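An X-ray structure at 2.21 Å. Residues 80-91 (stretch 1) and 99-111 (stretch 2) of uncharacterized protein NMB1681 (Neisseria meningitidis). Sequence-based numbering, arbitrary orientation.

Stretch 1, residues 80-91: YLKALARGGKRF
Stretch 2 99-111: GEVTPEEQAIAQN

What holds Arg-90 against the second stretch? Its CA-to-CB bond points toward that stretch, and a side chain extended through chi2 and chi3 (chi1 m, both t), with chi4 turned to -93°, carries the guanidinium to two acceptors near its plane. Arg-90 NH2 forms a salt bridge with Glu-105 OE1 at 2.8 Å, and Arg-90 NE donates to Glu-100 O at 2.9 Å, while Val-101 CG2 lies over one face. Glu-105 (m, t, chi3 -26°) is itself held in place, since its OE1 also accepts from Thr-102 N at 3.0 Å.

How do the strands pair? They run antiparallel, with Lys-89 and Glu-100 as a non-hydrogen-bonded pair, CA to CA 4.0 Å. The flanking bonds are Arg-90 N to Gly-99 O, 3.1 Å, and Val-101 N to Gly-88 O, 2.9 Å, both nearly straight. The paired side chains diverge, yet Lys-89 (m, m, t, t) brings NZ to 3.4 Å from Glu-100 OE1, a salt bridge with a weak hydrogen bond; Glu-100 is p, m, chi3 -40°.

How is the end of helix 80-86 met? Gln-106 (t, t, chi3 30°) donates from NE2 to Ala-85 O at 3.1 Å and 169°; Gln-110 NE2 adds a weak bond to Ala-85 O at 3.2 Å. Gly-87 then leaves the helix at phi/psi 84/-155, where an ideal CB would clash with Gln-106 NE2 and jam against the preceding carbonyl. Gly-88 follows at 79/-154.

What packs around the two helices? Helix 103-110 crosses helix 80-86 at -129°, their axes 7.5 Å apart at closest approach. Ala-109 points toward the first helix, its CB 3.7 Å from Leu-84 CB and 3.4 Å from Leu-81 O; Ala-109 CB is also 4.2 Å from Ala-85 CB. Leu-84 (m, t) also places CD2 4.1 Å from CG2 of Val-101 (t).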

# COMPACT_ATOMS: atom_id res chain seq x y z
N TYR A 80 -2.76 1.41 -9.98
CA TYR A 80 -2.26 1.86 -8.69
C TYR A 80 -1.13 0.97 -8.15
O TYR A 80 -0.07 1.45 -7.73
CB TYR A 80 -3.39 1.96 -7.67
CG TYR A 80 -2.94 2.64 -6.41
CD1 TYR A 80 -2.64 4.00 -6.42
CD2 TYR A 80 -2.77 1.94 -5.21
CE1 TYR A 80 -2.20 4.65 -5.28
CE2 TYR A 80 -2.33 2.60 -4.06
CZ TYR A 80 -2.04 3.95 -4.11
OH TYR A 80 -1.61 4.63 -2.98
N LEU A 81 -1.35 -0.34 -8.18
CA LEU A 81 -0.30 -1.26 -7.75
C LEU A 81 0.97 -1.04 -8.57
O LEU A 81 2.09 -1.09 -8.05
CB LEU A 81 -0.77 -2.71 -7.92
CG LEU A 81 -1.99 -3.06 -7.07
CD1 LEU A 81 -2.46 -4.49 -7.33
CD2 LEU A 81 -1.62 -2.88 -5.61
N LYS A 82 0.79 -0.80 -9.86
CA LYS A 82 1.92 -0.56 -10.75
C LYS A 82 2.66 0.73 -10.31
O LYS A 82 3.88 0.80 -10.39
CB LYS A 82 1.42 -0.47 -12.19
CG LYS A 82 2.46 -0.57 -13.24
CD LYS A 82 1.84 -1.08 -14.55
CE LYS A 82 0.68 -0.21 -15.01
NZ LYS A 82 1.12 1.12 -15.55
N ALA A 83 1.91 1.70 -9.81
CA ALA A 83 2.49 2.95 -9.31
C ALA A 83 3.27 2.65 -8.04
O ALA A 83 4.33 3.22 -7.82
CB ALA A 83 1.38 3.99 -9.01
N LEU A 84 2.75 1.76 -7.21
CA LEU A 84 3.46 1.41 -5.99
C LEU A 84 4.74 0.65 -6.35
O LEU A 84 5.76 0.80 -5.68
CB LEU A 84 2.59 0.55 -5.08
CG LEU A 84 1.37 1.17 -4.42
CD1 LEU A 84 0.81 0.14 -3.46
CD2 LEU A 84 1.74 2.44 -3.67
N ALA A 85 4.68 -0.16 -7.40
CA ALA A 85 5.88 -0.87 -7.86
C ALA A 85 6.92 0.11 -8.38
O ALA A 85 8.14 -0.16 -8.33
CB ALA A 85 5.52 -1.84 -8.95
N ARG A 86 6.45 1.21 -8.94
CA ARG A 86 7.37 2.23 -9.46
C ARG A 86 8.08 2.86 -8.28
O ARG A 86 9.27 3.11 -8.35
CB ARG A 86 6.63 3.28 -10.31
CG ARG A 86 7.54 4.37 -10.86
CD ARG A 86 6.73 5.39 -11.70
NE ARG A 86 7.48 6.62 -11.87
CZ ARG A 86 7.04 7.68 -12.55
NH1 ARG A 86 5.85 7.65 -13.13
NH2 ARG A 86 7.79 8.77 -12.64
N GLY A 87 7.36 3.07 -7.18
CA GLY A 87 7.96 3.55 -5.95
C GLY A 87 8.15 5.06 -5.88
O GLY A 87 7.44 5.81 -6.56
N GLY A 88 9.11 5.50 -5.07
CA GLY A 88 9.37 6.93 -4.87
C GLY A 88 8.38 7.54 -3.90
O GLY A 88 7.81 6.83 -3.07
N LYS A 89 8.15 8.85 -4.02
CA LYS A 89 7.39 9.61 -3.02
C LYS A 89 5.88 9.36 -3.05
O LYS A 89 5.32 9.01 -4.08
CB LYS A 89 7.62 11.12 -3.22
CG LYS A 89 9.04 11.57 -2.94
CD LYS A 89 9.22 11.72 -1.45
CE LYS A 89 10.58 12.27 -1.11
NZ LYS A 89 10.67 12.49 0.36
N ARG A 90 5.24 9.57 -1.92
CA ARG A 90 3.79 9.65 -1.88
C ARG A 90 3.33 11.10 -1.90
O ARG A 90 4.07 12.01 -1.53
CB ARG A 90 3.25 8.93 -0.65
CG ARG A 90 3.53 7.45 -0.63
CD ARG A 90 2.98 6.78 0.65
NE ARG A 90 3.19 5.34 0.55
CZ ARG A 90 2.28 4.50 0.06
NH1 ARG A 90 1.11 4.95 -0.34
NH2 ARG A 90 2.56 3.22 -0.02
N PHE A 91 2.09 11.32 -2.33
CA PHE A 91 1.57 12.66 -2.58
C PHE A 91 0.27 12.91 -1.82
O PHE A 91 -0.57 12.01 -1.74
CB PHE A 91 1.33 12.84 -4.09
CG PHE A 91 2.59 12.85 -4.90
CD1 PHE A 91 3.07 14.03 -5.44
CD2 PHE A 91 3.30 11.68 -5.13
CE1 PHE A 91 4.23 14.06 -6.20
CE2 PHE A 91 4.46 11.68 -5.87
CZ PHE A 91 4.93 12.88 -6.42
N GLY A 99 5.67 11.70 2.59
CA GLY A 99 6.05 10.33 2.84
C GLY A 99 6.58 9.66 1.58
O GLY A 99 6.86 10.34 0.58
N GLU A 100 6.72 8.34 1.61
CA GLU A 100 7.20 7.59 0.45
C GLU A 100 6.68 6.15 0.41
O GLU A 100 6.01 5.68 1.34
CB GLU A 100 8.73 7.60 0.39
CG GLU A 100 9.42 7.30 1.72
CD GLU A 100 9.65 8.56 2.56
OE1 GLU A 100 10.02 9.61 1.98
OE2 GLU A 100 9.48 8.50 3.80
N VAL A 101 6.97 5.45 -0.69
CA VAL A 101 6.69 4.03 -0.78
C VAL A 101 7.88 3.33 -0.19
O VAL A 101 9.00 3.56 -0.62
CB VAL A 101 6.47 3.58 -2.23
CG1 VAL A 101 6.21 2.05 -2.30
CG2 VAL A 101 5.29 4.33 -2.84
N THR A 102 7.66 2.50 0.84
CA THR A 102 8.75 1.77 1.50
C THR A 102 9.24 0.63 0.62
O THR A 102 8.51 0.15 -0.27
CB THR A 102 8.26 1.10 2.83
OG1 THR A 102 7.18 0.21 2.52
CG2 THR A 102 7.78 2.14 3.84
N PRO A 103 10.46 0.16 0.87
CA PRO A 103 10.92 -1.01 0.11
C PRO A 103 9.97 -2.20 0.21
O PRO A 103 9.74 -2.86 -0.80
CB PRO A 103 12.29 -1.33 0.74
CG PRO A 103 12.76 -0.01 1.28
CD PRO A 103 11.50 0.69 1.77
N GLU A 104 9.38 -2.44 1.38
CA GLU A 104 8.46 -3.57 1.53
C GLU A 104 7.19 -3.40 0.71
O GLU A 104 6.75 -4.34 0.04
CB GLU A 104 8.13 -3.85 3.02
CG GLU A 104 6.78 -4.56 3.24
CD GLU A 104 6.31 -4.59 4.72
OE1 GLU A 104 7.08 -5.02 5.60
OE2 GLU A 104 5.17 -4.18 4.99
N GLU A 105 6.57 -2.22 0.75
CA GLU A 105 5.37 -2.02 -0.05
C GLU A 105 5.73 -2.19 -1.53
O GLU A 105 4.98 -2.78 -2.30
CB GLU A 105 4.78 -0.63 0.19
CG GLU A 105 4.47 -0.32 1.66
CD GLU A 105 4.24 1.18 1.95
OE1 GLU A 105 4.75 2.05 1.22
OE2 GLU A 105 3.55 1.49 2.95
N GLN A 106 6.89 -1.67 -1.91
CA GLN A 106 7.30 -1.70 -3.31
C GLN A 106 7.50 -3.14 -3.81
O GLN A 106 7.03 -3.49 -4.89
CB GLN A 106 8.57 -0.86 -3.51
CG GLN A 106 9.04 -0.76 -4.95
CD GLN A 106 10.17 0.24 -5.11
OE1 GLN A 106 10.97 0.46 -4.18
NE2 GLN A 106 10.24 0.86 -6.30
N ALA A 107 8.17 -3.97 -3.00
CA ALA A 107 8.44 -5.37 -3.37
C ALA A 107 7.15 -6.17 -3.51
O ALA A 107 7.03 -7.02 -4.40
CB ALA A 107 9.37 -6.05 -2.35
N ILE A 108 6.19 -5.90 -2.65
CA ILE A 108 4.94 -6.64 -2.69
C ILE A 108 4.16 -6.29 -3.95
O ILE A 108 3.55 -7.15 -4.58
CB ILE A 108 4.08 -6.35 -1.44
CG1 ILE A 108 4.65 -7.11 -0.23
CG2 ILE A 108 2.63 -6.74 -1.66
CD1 ILE A 108 4.23 -6.49 1.11
N ALA A 109 4.17 -5.01 -4.32
CA ALA A 109 3.46 -4.59 -5.51
C ALA A 109 4.15 -5.16 -6.75
O ALA A 109 3.49 -5.63 -7.68
CB ALA A 109 3.34 -3.06 -5.59
N GLN A 110 5.48 -5.15 -6.72
CA GLN A 110 6.30 -5.65 -7.81
C GLN A 110 6.06 -7.11 -8.15
O GLN A 110 6.18 -7.50 -9.31
CB GLN A 110 7.78 -5.49 -7.46
CG GLN A 110 8.54 -4.62 -8.41
CD GLN A 110 9.78 -4.04 -7.76
OE1 GLN A 110 10.50 -4.74 -7.03
NE2 GLN A 110 10.04 -2.77 -8.01
N ASN A 111 5.75 -7.91 -7.13
CA ASN A 111 5.56 -9.35 -7.30
C ASN A 111 4.10 -9.67 -7.46
O ASN A 111 3.73 -10.83 -7.63
CB ASN A 111 6.14 -10.13 -6.11
CG ASN A 111 7.62 -9.85 -5.88
OD1 ASN A 111 8.38 -9.61 -6.82
ND2 ASN A 111 8.04 -9.86 -4.61